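Toll-like receptor 6, Variable lymphocyte receptor B (Mus musculus, PDB 3A79) probably senses diacylated bacterial lipopeptides together with TLR2 through its leucine-rich-repeat ectodomain, here fused to a hagfish lymphocyte-receptor segment that caps the C-terminal end. Local coordinates at residues 91-96 with 113-118; 136-141 with 151-156; 286-291 with 312-317; 346-351 with 373-378; 369-374 with 395-400. All coordinates share one frame; numbering follows the deposited sequence.

Interaction 1 (91-96 with 113-118). With NAG (2-acetamido-2-deoxy-beta-D-glucopyranose), chain L.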
# COMPACT_ATOMS: atom_id res chain seq x y z
N LEU B 91 21.20 -25.10 -45.34
CA LEU B 91 22.12 -25.71 -44.38
C LEU B 91 22.49 -27.12 -44.81
O LEU B 91 21.65 -28.02 -44.78
CB LEU B 91 21.49 -25.74 -42.98
CG LEU B 91 22.50 -25.66 -41.83
CD1 LEU B 91 22.00 -26.46 -40.63
CD2 LEU B 91 23.87 -26.16 -42.28
N ASP B 92 23.75 -27.31 -45.19
CA ASP B 92 24.24 -28.62 -45.58
C ASP B 92 24.88 -29.33 -44.39
O ASP B 92 25.95 -28.94 -43.93
CB ASP B 92 25.24 -28.46 -46.73
CG ASP B 92 25.68 -29.79 -47.33
OD1 ASP B 92 25.41 -30.85 -46.73
OD2 ASP B 92 26.32 -29.77 -48.41
N PHE B 93 24.23 -30.38 -43.88
CA PHE B 93 24.73 -31.11 -42.71
C PHE B 93 26.06 -31.83 -42.92
O PHE B 93 26.60 -32.40 -41.98
CB PHE B 93 23.71 -32.12 -42.20
CG PHE B 93 22.58 -31.50 -41.43
CD1 PHE B 93 21.27 -31.71 -41.82
CD2 PHE B 93 22.83 -30.72 -40.33
CE1 PHE B 93 20.23 -31.14 -41.12
CE2 PHE B 93 21.78 -30.15 -39.62
CZ PHE B 93 20.48 -30.36 -40.02
N HIS B 94 26.58 -31.84 -44.14
CA HIS B 94 27.87 -32.48 -44.38
C HIS B 94 28.97 -31.48 -44.00
O HIS B 94 30.09 -31.84 -43.62
CB HIS B 94 28.01 -32.92 -45.84
CG HIS B 94 29.27 -33.68 -46.13
ND1 HIS B 94 29.46 -34.98 -45.72
CD2 HIS B 94 30.40 -33.32 -46.79
CE1 HIS B 94 30.66 -35.39 -46.10
NE2 HIS B 94 31.25 -34.40 -46.76
N VAL B 95 28.61 -30.21 -44.10
CA VAL B 95 29.46 -29.12 -43.65
C VAL B 95 30.13 -29.40 -42.29
O VAL B 95 31.27 -29.01 -42.07
CB VAL B 95 28.62 -27.82 -43.61
CG1 VAL B 95 28.89 -27.01 -42.35
CG2 VAL B 95 28.82 -27.03 -44.91
N PHE B 96 29.43 -30.11 -41.40
CA PHE B 96 29.96 -30.46 -40.08
C PHE B 96 30.83 -31.73 -40.07
O PHE B 96 30.98 -32.37 -39.03
CB PHE B 96 28.83 -30.65 -39.07
CG PHE B 96 27.94 -29.46 -38.92
CD1 PHE B 96 26.64 -29.49 -39.38
CD2 PHE B 96 28.39 -28.32 -38.30
CE1 PHE B 96 25.81 -28.40 -39.24
CE2 PHE B 96 27.57 -27.22 -38.16
CZ PHE B 96 26.27 -27.26 -38.63
N GLN B 113 15.24 -22.99 -45.59
CA GLN B 113 14.18 -23.53 -46.43
C GLN B 113 14.60 -24.87 -47.05
O GLN B 113 13.75 -25.69 -47.40
CB GLN B 113 13.81 -22.52 -47.52
CG GLN B 113 14.93 -22.19 -48.49
CD GLN B 113 14.59 -21.05 -49.43
OE1 GLN B 113 13.63 -20.30 -49.20
NE2 GLN B 113 15.38 -20.90 -50.50
N ASN B 114 15.91 -25.09 -47.18
CA ASN B 114 16.45 -26.37 -47.64
C ASN B 114 17.43 -26.90 -46.58
O ASN B 114 18.00 -26.12 -45.82
CB ASN B 114 17.13 -26.21 -49.02
CG ASN B 114 17.34 -27.55 -49.77
OD1 ASN B 114 16.77 -28.59 -49.41
ND2 ASN B 114 18.15 -27.52 -50.83
N ILE B 115 17.61 -28.22 -46.52
CA ILE B 115 18.39 -28.87 -45.47
C ILE B 115 18.86 -30.28 -45.89
O ILE B 115 18.07 -31.09 -46.37
CB ILE B 115 17.55 -28.97 -44.17
CG1 ILE B 115 17.74 -27.74 -43.30
CG2 ILE B 115 17.92 -30.16 -43.34
CD1 ILE B 115 17.32 -28.01 -41.89
N SER B 116 20.15 -30.58 -45.72
CA SER B 116 20.63 -31.94 -45.95
C SER B 116 19.74 -32.90 -45.18
O SER B 116 19.29 -32.59 -44.08
CB SER B 116 22.09 -32.10 -45.51
OG SER B 116 22.47 -33.48 -45.44
N CYS B 117 19.47 -34.07 -45.75
CA CYS B 117 18.56 -35.02 -45.11
C CYS B 117 19.18 -35.77 -43.93
O CYS B 117 18.46 -36.31 -43.09
CB CYS B 117 17.97 -35.99 -46.14
SG CYS B 117 16.36 -35.51 -46.87
N CYS B 118 20.51 -35.79 -43.86
CA CYS B 118 21.16 -36.54 -42.78
C CYS B 118 21.99 -35.70 -41.80
O CYS B 118 23.18 -35.46 -42.03
CB CYS B 118 22.01 -37.67 -43.36
SG CYS B 118 22.30 -38.97 -42.16
C1 NAG L . 24.48 -43.03 -38.45
C2 NAG L . 25.52 -42.55 -39.48
C3 NAG L . 26.87 -43.32 -39.48
C4 NAG L . 27.40 -43.37 -38.05
C5 NAG L . 26.34 -43.86 -37.06
C6 NAG L . 26.86 -43.64 -35.65
C7 NAG L . 24.79 -41.30 -41.40
C8 NAG L . 24.83 -41.28 -42.90
N2 NAG L . 24.92 -42.49 -40.80
O3 NAG L . 27.85 -42.78 -40.38
O4 NAG L . 28.56 -44.19 -37.92
O5 NAG L . 25.07 -43.23 -37.16
O6 NAG L . 25.81 -43.85 -34.73
O7 NAG L . 24.63 -40.26 -40.76

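Interaction 2 (136-141 with 151-156)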
# COMPACT_ATOMS: atom_id res chain seq x y z
N LEU B 136 7.64 -29.49 -42.84
CA LEU B 136 8.52 -30.10 -41.84
C LEU B 136 9.72 -30.85 -42.45
O LEU B 136 9.53 -31.88 -43.09
CB LEU B 136 7.70 -31.05 -40.98
CG LEU B 136 7.37 -30.67 -39.53
CD1 LEU B 136 7.62 -29.19 -39.24
CD2 LEU B 136 5.95 -31.12 -39.15
N PRO B 137 10.95 -30.36 -42.22
CA PRO B 137 12.20 -30.84 -42.85
C PRO B 137 12.73 -32.18 -42.31
O PRO B 137 13.87 -32.52 -42.61
CB PRO B 137 13.22 -29.75 -42.48
CG PRO B 137 12.45 -28.68 -41.78
CD PRO B 137 11.23 -29.31 -41.23
N VAL B 138 11.94 -32.90 -41.54
CA VAL B 138 12.35 -34.18 -40.97
C VAL B 138 12.38 -35.26 -42.04
O VAL B 138 11.33 -35.76 -42.44
CB VAL B 138 11.38 -34.62 -39.88
CG1 VAL B 138 11.79 -35.98 -39.31
CG2 VAL B 138 11.30 -33.57 -38.79
N CYS B 139 13.58 -35.63 -42.50
CA CYS B 139 13.73 -36.69 -43.50
C CYS B 139 13.80 -38.06 -42.82
O CYS B 139 13.90 -38.14 -41.60
CB CYS B 139 14.99 -36.50 -44.35
SG CYS B 139 15.18 -34.97 -45.29
N LYS B 140 13.78 -39.12 -43.61
CA LYS B 140 13.77 -40.47 -43.06
C LYS B 140 15.03 -40.82 -42.26
O LYS B 140 15.00 -41.67 -41.37
CB LYS B 140 13.53 -41.51 -44.17
CG LYS B 140 14.73 -41.76 -45.08
CD LYS B 140 14.55 -43.05 -45.85
CE LYS B 140 15.24 -43.01 -47.20
NZ LYS B 140 14.99 -44.25 -48.01
N GLU B 141 16.14 -40.16 -42.57
CA GLU B 141 17.41 -40.49 -41.94
C GLU B 141 17.47 -40.03 -40.50
O GLU B 141 18.31 -40.49 -39.72
CB GLU B 141 18.59 -39.92 -42.74
CG GLU B 141 18.91 -40.67 -44.02
CD GLU B 141 18.10 -40.16 -45.20
OE1 GLU B 141 17.28 -39.25 -44.99
OE2 GLU B 141 18.29 -40.66 -46.33
N LEU B 151 14.23 -31.37 -30.26
CA LEU B 151 13.97 -31.14 -31.68
C LEU B 151 13.10 -29.90 -31.87
O LEU B 151 12.04 -29.79 -31.28
CB LEU B 151 13.31 -32.36 -32.30
CG LEU B 151 13.03 -32.25 -33.79
CD1 LEU B 151 14.25 -31.69 -34.50
CD2 LEU B 151 12.65 -33.60 -34.36
N GLY B 152 13.58 -28.97 -32.69
CA GLY B 152 12.88 -27.72 -32.92
C GLY B 152 12.55 -27.59 -34.39
O GLY B 152 13.44 -27.68 -35.23
N LEU B 153 11.28 -27.38 -34.70
CA LEU B 153 10.83 -27.39 -36.08
C LEU B 153 9.86 -26.25 -36.38
O LEU B 153 9.23 -25.69 -35.48
CB LEU B 153 10.16 -28.73 -36.38
CG LEU B 153 11.09 -29.91 -36.14
CD1 LEU B 153 10.30 -31.19 -36.08
CD2 LEU B 153 12.12 -29.97 -37.24
N SER B 154 9.75 -25.92 -37.67
CA SER B 154 8.73 -24.99 -38.12
C SER B 154 8.31 -25.31 -39.54
O SER B 154 9.09 -25.84 -40.33
CB SER B 154 9.23 -23.55 -38.07
OG SER B 154 10.01 -23.24 -39.20
N ALA B 155 7.08 -24.98 -39.86
CA ALA B 155 6.54 -25.30 -41.16
C ALA B 155 5.25 -24.54 -41.40
O ALA B 155 4.71 -23.91 -40.49
CB ALA B 155 6.31 -26.78 -41.26
N ALA B 156 4.75 -24.61 -42.63
CA ALA B 156 3.51 -23.95 -43.03
C ALA B 156 2.43 -24.96 -43.44
O ALA B 156 1.25 -24.62 -43.59
CB ALA B 156 3.79 -22.96 -44.15

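Interaction 3 (286-291 with 312-317)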
# COMPACT_ATOMS: atom_id res chain seq x y z
N LEU B 286 -1.71 -13.42 -18.90
CA LEU B 286 -3.11 -13.37 -19.32
C LEU B 286 -3.62 -11.93 -19.46
O LEU B 286 -3.29 -11.07 -18.64
CB LEU B 286 -3.97 -14.13 -18.30
CG LEU B 286 -5.49 -14.02 -18.37
CD1 LEU B 286 -5.98 -14.75 -19.59
CD2 LEU B 286 -6.09 -14.62 -17.12
N THR B 287 -4.45 -11.68 -20.48
CA THR B 287 -5.08 -10.37 -20.70
C THR B 287 -6.60 -10.48 -20.88
O THR B 287 -7.07 -10.81 -21.97
CB THR B 287 -4.48 -9.65 -21.94
OG1 THR B 287 -3.06 -9.64 -21.86
CG2 THR B 287 -4.98 -8.23 -22.03
N ILE B 288 -7.37 -10.22 -19.82
CA ILE B 288 -8.84 -10.23 -19.88
C ILE B 288 -9.37 -9.11 -20.79
O ILE B 288 -8.93 -7.97 -20.69
CB ILE B 288 -9.46 -10.03 -18.48
CG1 ILE B 288 -8.72 -10.87 -17.42
CG2 ILE B 288 -10.93 -10.33 -18.50
CD1 ILE B 288 -8.74 -12.35 -17.66
N THR B 289 -10.34 -9.41 -21.66
CA THR B 289 -10.47 -8.57 -22.85
C THR B 289 -11.62 -7.61 -23.12
O THR B 289 -11.37 -6.41 -23.18
CB THR B 289 -10.03 -9.30 -24.12
OG1 THR B 289 -8.68 -8.92 -24.39
CG2 THR B 289 -10.89 -8.92 -25.31
N GLU B 290 -12.84 -8.06 -23.33
CA GLU B 290 -13.81 -7.07 -23.85
C GLU B 290 -14.83 -6.66 -22.81
O GLU B 290 -15.30 -5.52 -22.80
CB GLU B 290 -14.56 -7.56 -25.09
CG GLU B 290 -13.74 -7.78 -26.36
CD GLU B 290 -14.47 -8.65 -27.38
OE1 GLU B 290 -15.64 -9.03 -27.13
OE2 GLU B 290 -13.89 -8.96 -28.45
N ARG B 291 -15.18 -7.61 -21.95
CA ARG B 291 -16.21 -7.40 -20.94
C ARG B 291 -16.07 -8.52 -19.94
O ARG B 291 -15.48 -9.56 -20.23
CB ARG B 291 -17.61 -7.40 -21.58
CG ARG B 291 -17.76 -8.34 -22.77
CD ARG B 291 -18.97 -8.02 -23.65
NE ARG B 291 -20.20 -8.04 -22.86
CZ ARG B 291 -20.76 -6.97 -22.32
NH1 ARG B 291 -20.22 -5.77 -22.48
NH2 ARG B 291 -21.89 -7.08 -21.62
N VAL B 312 -1.25 -10.71 -14.81
CA VAL B 312 -2.55 -10.56 -15.43
C VAL B 312 -2.80 -9.10 -15.71
O VAL B 312 -2.87 -8.29 -14.79
CB VAL B 312 -3.66 -11.08 -14.52
CG1 VAL B 312 -5.01 -10.89 -15.18
CG2 VAL B 312 -3.42 -12.55 -14.19
N LYS B 313 -2.91 -8.77 -16.99
CA LYS B 313 -3.28 -7.42 -17.40
C LYS B 313 -4.83 -7.47 -17.60
O LYS B 313 -5.35 -8.45 -18.13
CB LYS B 313 -2.43 -6.93 -18.65
CG LYS B 313 -0.90 -7.50 -18.81
CD LYS B 313 0.10 -6.71 -19.82
CE LYS B 313 1.60 -7.31 -19.92
NZ LYS B 313 2.83 -6.60 -20.63
N ASN B 314 -5.58 -6.49 -17.09
CA ASN B 314 -7.04 -6.46 -17.31
C ASN B 314 -7.57 -5.16 -17.94
O ASN B 314 -7.38 -4.08 -17.40
CB ASN B 314 -7.81 -6.79 -16.03
CG ASN B 314 -9.34 -6.66 -16.19
OD1 ASN B 314 -9.84 -6.42 -17.29
ND2 ASN B 314 -10.06 -6.82 -15.09
N GLN B 315 -8.23 -5.27 -19.08
CA GLN B 315 -8.66 -4.11 -19.86
C GLN B 315 -10.10 -3.67 -19.62
O GLN B 315 -10.53 -2.65 -20.14
CB GLN B 315 -8.46 -4.36 -21.35
CG GLN B 315 -7.06 -4.78 -21.71
CD GLN B 315 -6.89 -4.97 -23.19
OE1 GLN B 315 -7.87 -4.96 -23.95
NE2 GLN B 315 -5.64 -5.13 -23.62
N VAL B 316 -10.85 -4.46 -18.86
CA VAL B 316 -12.21 -4.07 -18.48
C VAL B 316 -12.15 -3.37 -17.12
O VAL B 316 -11.43 -3.82 -16.23
CB VAL B 316 -13.13 -5.31 -18.40
CG1 VAL B 316 -14.57 -4.89 -18.29
CG2 VAL B 316 -12.94 -6.16 -19.61
N PHE B 317 -12.90 -2.27 -16.96
CA PHE B 317 -12.84 -1.50 -15.70
C PHE B 317 -14.11 -1.52 -14.90
O PHE B 317 -14.07 -1.55 -13.67
CB PHE B 317 -12.35 -0.07 -15.92
CG PHE B 317 -10.94 -0.01 -16.35
CD1 PHE B 317 -10.61 0.22 -17.67
CD2 PHE B 317 -9.92 -0.26 -15.45
CE1 PHE B 317 -9.31 0.24 -18.07
CE2 PHE B 317 -8.61 -0.24 -15.86
CZ PHE B 317 -8.30 0.01 -17.17

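Interaction 4 (346-351 with 373-378). With NAG (2-acetamido-2-deoxy-beta-D-glucopyranose), chain H.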
# COMPACT_ATOMS: atom_id res chain seq x y z
N MET B 346 -10.26 -11.38 -2.98
CA MET B 346 -10.72 -12.71 -3.34
C MET B 346 -11.92 -13.05 -2.47
O MET B 346 -11.91 -12.81 -1.26
CB MET B 346 -9.61 -13.76 -3.20
CG MET B 346 -10.03 -15.20 -3.54
SD MET B 346 -10.74 -15.41 -5.19
CE MET B 346 -9.56 -14.54 -6.23
N VAL B 347 -12.95 -13.59 -3.10
CA VAL B 347 -14.19 -13.94 -2.43
C VAL B 347 -14.01 -15.18 -1.56
O VAL B 347 -13.19 -16.03 -1.86
CB VAL B 347 -15.31 -14.17 -3.47
CG1 VAL B 347 -16.41 -15.01 -2.91
CG2 VAL B 347 -15.84 -12.84 -3.95
N CYS B 348 -14.76 -15.27 -0.46
CA CYS B 348 -14.76 -16.49 0.34
C CYS B 348 -15.60 -17.59 -0.35
O CYS B 348 -16.72 -17.33 -0.83
CB CYS B 348 -15.20 -16.18 1.79
SG CYS B 348 -15.52 -17.56 2.93
N PRO B 349 -15.05 -18.80 -0.46
CA PRO B 349 -15.82 -19.90 -1.06
C PRO B 349 -17.23 -20.01 -0.46
O PRO B 349 -17.38 -19.89 0.76
CB PRO B 349 -14.99 -21.14 -0.70
CG PRO B 349 -13.59 -20.63 -0.44
CD PRO B 349 -13.68 -19.19 -0.08
N PRO B 350 -18.26 -20.24 -1.30
CA PRO B 350 -19.65 -20.25 -0.83
C PRO B 350 -19.96 -21.50 -0.01
O PRO B 350 -20.80 -21.47 0.89
CB PRO B 350 -20.48 -20.27 -2.13
CG PRO B 350 -19.49 -20.23 -3.26
CD PRO B 350 -18.16 -20.66 -2.71
N SER B 351 -19.27 -22.59 -0.34
CA SER B 351 -19.39 -23.87 0.34
C SER B 351 -17.98 -24.28 0.74
O SER B 351 -17.01 -23.80 0.16
CB SER B 351 -20.01 -24.92 -0.59
OG SER B 351 -21.34 -24.58 -0.99
N CYS B 373 -14.09 -15.91 7.20
CA CYS B 373 -14.35 -16.95 6.22
C CYS B 373 -14.18 -18.32 6.86
O CYS B 373 -13.08 -18.69 7.28
CB CYS B 373 -13.44 -16.79 5.01
SG CYS B 373 -13.70 -18.02 3.72
N SER B 374 -15.29 -19.05 6.94
CA SER B 374 -15.34 -20.31 7.68
C SER B 374 -15.35 -21.49 6.73
O SER B 374 -15.88 -22.56 7.04
CB SER B 374 -16.59 -20.33 8.57
OG SER B 374 -17.72 -19.80 7.88
N THR B 375 -14.74 -21.31 5.58
CA THR B 375 -14.97 -22.21 4.47
C THR B 375 -13.61 -22.53 3.82
O THR B 375 -13.51 -23.00 2.69
CB THR B 375 -15.97 -21.54 3.52
OG1 THR B 375 -16.94 -22.48 3.06
CG2 THR B 375 -15.28 -20.86 2.35
N LEU B 376 -12.55 -22.27 4.59
CA LEU B 376 -11.19 -22.63 4.20
C LEU B 376 -10.56 -23.45 5.33
O LEU B 376 -9.39 -23.27 5.68
CB LEU B 376 -10.37 -21.37 3.92
CG LEU B 376 -10.77 -20.53 2.69
CD1 LEU B 376 -10.09 -19.18 2.72
CD2 LEU B 376 -10.47 -21.25 1.37
N LYS B 377 -11.34 -24.36 5.89
CA LYS B 377 -10.89 -25.16 7.02
C LYS B 377 -9.91 -26.25 6.61
O LYS B 377 -9.35 -26.94 7.45
CB LYS B 377 -12.08 -25.77 7.76
CG LYS B 377 -12.87 -24.80 8.61
CD LYS B 377 -14.07 -25.51 9.23
CE LYS B 377 -14.97 -24.56 10.00
NZ LYS B 377 -14.36 -24.17 11.29
N ARG B 378 -9.69 -26.41 5.31
CA ARG B 378 -8.69 -27.37 4.85
C ARG B 378 -7.39 -26.65 4.51
O ARG B 378 -6.32 -27.26 4.51
CB ARG B 378 -9.20 -28.23 3.67
CG ARG B 378 -10.09 -29.39 4.09
CD ARG B 378 -10.76 -30.05 2.88
NE ARG B 378 -11.42 -31.33 3.18
CZ ARG B 378 -12.00 -32.12 2.27
NH1 ARG B 378 -12.00 -31.77 0.98
NH2 ARG B 378 -12.57 -33.26 2.64
C1 NAG H . -15.30 -19.84 14.29
C2 NAG H . -16.30 -20.96 14.60
C3 NAG H . -17.08 -20.71 15.89
C4 NAG H . -16.09 -20.43 17.03
C5 NAG H . -15.15 -19.28 16.65
C6 NAG H . -14.09 -18.99 17.71
C7 NAG H . -16.98 -22.16 12.66
C8 NAG H . -16.48 -23.42 13.32
N2 NAG H . -17.19 -21.12 13.47
O3 NAG H . -17.97 -21.78 16.19
O4 NAG H . -16.83 -20.18 18.23
O5 NAG H . -14.50 -19.52 15.41
O6 NAG H . -12.90 -19.72 17.48
O7 NAG H . -17.17 -22.11 11.45

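Interaction 5 (369-374 with 395-400)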
# COMPACT_ATOMS: atom_id res chain seq x y z
N VAL B 369 -9.67 -9.37 3.04
CA VAL B 369 -9.65 -10.66 2.38
C VAL B 369 -9.97 -11.75 3.38
O VAL B 369 -9.40 -11.78 4.48
CB VAL B 369 -8.29 -10.93 1.68
CG1 VAL B 369 -7.27 -11.46 2.67
CG2 VAL B 369 -8.48 -11.92 0.53
N PHE B 370 -10.90 -12.63 3.00
CA PHE B 370 -11.33 -13.76 3.82
C PHE B 370 -11.78 -13.39 5.25
O PHE B 370 -11.62 -14.19 6.19
CB PHE B 370 -10.24 -14.84 3.87
CG PHE B 370 -9.80 -15.32 2.52
CD1 PHE B 370 -8.49 -15.69 2.30
CD2 PHE B 370 -10.70 -15.41 1.48
CE1 PHE B 370 -8.07 -16.15 1.06
CE2 PHE B 370 -10.29 -15.87 0.23
CZ PHE B 370 -8.98 -16.23 0.02
N GLN B 371 -12.34 -12.20 5.44
CA GLN B 371 -12.82 -11.84 6.77
C GLN B 371 -13.91 -12.80 7.21
O GLN B 371 -14.88 -13.00 6.49
CB GLN B 371 -13.30 -10.39 6.84
CG GLN B 371 -12.22 -9.41 7.31
CD GLN B 371 -11.32 -10.00 8.40
OE1 GLN B 371 -11.75 -10.24 9.53
NE2 GLN B 371 -10.05 -10.22 8.05
N GLY B 372 -13.73 -13.38 8.39
CA GLY B 372 -14.68 -14.33 8.93
C GLY B 372 -15.07 -15.41 7.94
O GLY B 372 -16.23 -15.79 7.85
N CYS B 373 -14.09 -15.91 7.20
CA CYS B 373 -14.35 -16.95 6.22
C CYS B 373 -14.18 -18.32 6.86
O CYS B 373 -13.08 -18.69 7.28
CB CYS B 373 -13.44 -16.79 5.01
SG CYS B 373 -13.70 -18.02 3.72
N SER B 374 -15.29 -19.05 6.94
CA SER B 374 -15.34 -20.31 7.68
C SER B 374 -15.35 -21.49 6.73
O SER B 374 -15.88 -22.56 7.04
CB SER B 374 -16.59 -20.33 8.57
OG SER B 374 -17.72 -19.80 7.88
N VAL B 395 -5.71 -9.01 10.22
CA VAL B 395 -5.02 -10.17 9.66
C VAL B 395 -4.98 -11.37 10.62
O VAL B 395 -4.72 -12.50 10.22
CB VAL B 395 -3.56 -9.80 9.24
CG1 VAL B 395 -2.83 -11.00 8.61
CG2 VAL B 395 -3.55 -8.61 8.28
N ALA B 396 -5.25 -11.12 11.90
CA ALA B 396 -5.29 -12.21 12.87
C ALA B 396 -6.69 -12.77 12.89
O ALA B 396 -6.88 -13.98 13.00
CB ALA B 396 -4.89 -11.72 14.25
N LEU B 397 -7.67 -11.88 12.78
CA LEU B 397 -9.08 -12.27 12.83
C LEU B 397 -9.45 -13.08 11.59
O LEU B 397 -10.43 -13.83 11.60
CB LEU B 397 -9.96 -11.03 12.95
CG LEU B 397 -11.46 -11.26 13.20
CD1 LEU B 397 -11.72 -11.74 14.62
CD2 LEU B 397 -12.28 -10.00 12.89
N MET B 398 -8.65 -12.92 10.54
CA MET B 398 -8.86 -13.63 9.29
C MET B 398 -8.71 -15.14 9.43
O MET B 398 -9.46 -15.91 8.84
CB MET B 398 -7.86 -13.14 8.25
CG MET B 398 -7.82 -13.97 6.98
SD MET B 398 -6.74 -13.22 5.77
CE MET B 398 -5.18 -14.00 6.17
N THR B 399 -7.73 -15.56 10.22
CA THR B 399 -7.41 -16.98 10.36
C THR B 399 -8.25 -17.66 11.44
O THR B 399 -8.09 -18.86 11.69
CB THR B 399 -5.91 -17.18 10.67
OG1 THR B 399 -5.61 -16.68 11.98
CG2 THR B 399 -5.06 -16.45 9.64
N LYS B 400 -9.14 -16.91 12.06
CA LYS B 400 -9.95 -17.41 13.17
C LYS B 400 -10.48 -18.83 12.93
O LYS B 400 -10.37 -19.70 13.79
CB LYS B 400 -11.10 -16.45 13.49
CG LYS B 400 -11.96 -16.87 14.67
CD LYS B 400 -12.90 -15.75 15.14
CE LYS B 400 -14.12 -15.60 14.24
NZ LYS B 400 -15.28 -15.00 14.98

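Interaction 1 (91-96 with 113-118)
F93 turns its ring toward I115 and S116 with CG anti to its own carbonyl carbon (chi1 -76°), while I115 carries CG2 anti to the backbone N. The two side chains cross obliquely, ring atom CE1 of F93 lying 3.4 Å from CG2 of I115. S116 O sits in the plane of the ring at its edge, and C118 O approaches F93 CB from the same segment. The backbones run parallel at this point: S116 N donates to L91 O at 3.1 Å, in the carbonyl plane, and L91 N makes a weak bond to N114 O. I115 CA also points a C-H at L91 O. Just beyond the bridge, D92 OD1 accepts from H94 N at 3.0 Å, an Asx turn that overlaps a type I turn from D92 to V95. The pairing joins the short strands 90-91 and 114-115 of the TLR6 part, within its leucine-rich repeats, and the F93 ring continues inward onto L105 of strand 104-106. Chemically, the contact thus rests on one sound parallel backbone bond, from S116 N, with a weak one from L91 N beside it, and on the apolar packing of F93 against I115.

Interaction 2 (136-141 with 151-156)
The loop that leads from strand 125-127 to strand 150-154 in the TLR6 solenoid folds back here over the strand it precedes, L136, P137 and V138 lying against L153 and A155. L136 reaches across with one methyl: CD1 lies 3.4 Å from A155 CB and 3.9 Å from L153 CB, with S154 O also close by. P137 and L153 slide past each other in opposite directions, the ring atom CD of P137 being 4.1 Å from L153 CD2. V138 crosses L153 at about a right angle. Its CG1 is anti to the backbone N (chi1 179°), which leaves CG2 beside the N and anti to the carbonyl carbon; V138 CG2 meets L153 CD1 at 3.7 Å. No hydrogen bond joins the two segments, and the polar S154 OG is instead engaged by N131 N. L136 and L153 both extend onto L176 of strand 171-178, whereas V138 and L153 share L163. Aliphatic side chains from a strand and from the returning loop, packed into one apolar interior between successive coils, are typical of the leucine-rich-repeat solenoid.

Interaction 3 (286-291 with 312-317)
L286-I288 and V312-N314 run parallel in register, their axes 4.7 Å apart and inclined at 18°, as neighbouring strands of the leucine-rich-repeat solenoid of TLR6. Three backbone bonds join them: K313 N to L286 O at 2.9 Å, I288 N to K313 O, and Q315 N to I288 O at 3.2 Å. L286, I288, V312 and N314 share one face, where CG1 of V312 is 4.3 Å from both L286 CD2 and I288 CG1. T287 and K313 occupy the other face. Past the bridges, Q315 reaches T287 on an extended chain, bringing NE2 to 3.5 Å from T287 CG2, and lies alongside T289, pointing the same way. V316 sets CG2 against the backbone of R291, 3.5 Å from its N, while the R291 guanidinium is paired with D293. N314 CG is anti to its backbone N (chi1 175°), and OD1 faces I288 CB. That same oxygen closes an Asx turn, accepting from V316 N at 2.7 Å with the donor 35° out of the carbonyl plane.

Interaction 4 (346-351 with 373-378)
C348 and C373 are joined covalently, their SG atoms 2.0 Å apart with a disulfide torsion of 80°. In both residues SG is anti to the backbone N (chi1 171° in C348), and each CB lies close to the partner's sulfur. Apolar contacts extend from this bond. P349 presents its ring to the second segment, with CD 4.0 Å from C373 SG and CG 3.7 Å from L376 CD2; the P349 and L376 side chains cross at about a right angle. T375 packs beside the same proline, although the exact position of its CG2 is doubtful. The two segments are loops on successive turns of the TLR6 leucine-rich-repeat solenoid, one before strand 357-359 and one after it, so the disulfide ties adjacent coils away from their strands. Among polar groups, T375 OG1 stands 3.2 Å from S351 O, and the T375 backbone is hydrogen-bonded to that of S353. K377 O accepts from S404 OG of the following loop. At the sugar, the end of K377, bent at its last torsion (chi4 -74°), lies near the N-acetyl group of the attached glycan, its CE 3.6 Å from O7, while S374 CB comes within 3.4 Å of the same O7.

Interaction 5 (369-374 with 395-400)
M398 and Q371 lie across one another at about a right angle, the amide NE2 of Q371 coming 3.7 Å from M398 CB. The glutamine chain bends at chi2 (-37°), and its other amide atom, OE1, is 3.4 Å from L397 CD2; these two side chains also cross at about a right angle. NE2 is hydrogen-bonded to D367 O and K394 O, so two backbone carbonyls hold the amide in place beside L397 and M398. M398 extends from the backbone with CG anti to N (chi1 170°) and then meets V369, SD lying 3.6 Å from V369 CG1 and 3.3 Å from V369 O. F370 contributes CB, 4.0 Å from M398 CG, while its ring turns away and takes V369 CG2 over the centre of one face. Both F370 and M398 continue onto L382 of strand 381-383. Apolar side chains from loops of successive coils that meet over a strand residue such as L382 are characteristic of the leucine-rich-repeat interior, here in the TLR6 part.

How the interactions relate
From the N terminus the five contacts follow the TLR6 solenoid, each joining segments close in sequence. Interaction 1 closes a loop around strand 104-106, and interaction 2 then closes the shorter one leading into strand 150-154; the C117-C139 disulfide links the two, whose centres lie 12 Å apart. Interaction 3 stands alone further along, pairing strands 278-288 and 306-314, about 23 Å from interaction 2 between nearest atoms. Interactions 4 and 5 lie across the chain's centre from the first two. Interaction 5 opens at 369, before interaction 4 closes at 378, so their loops cross, sharing C373 and S374. F370 packs against M346 and V347 of the preceding coil and L376 of its own; with 395-400, three successive coils are tied.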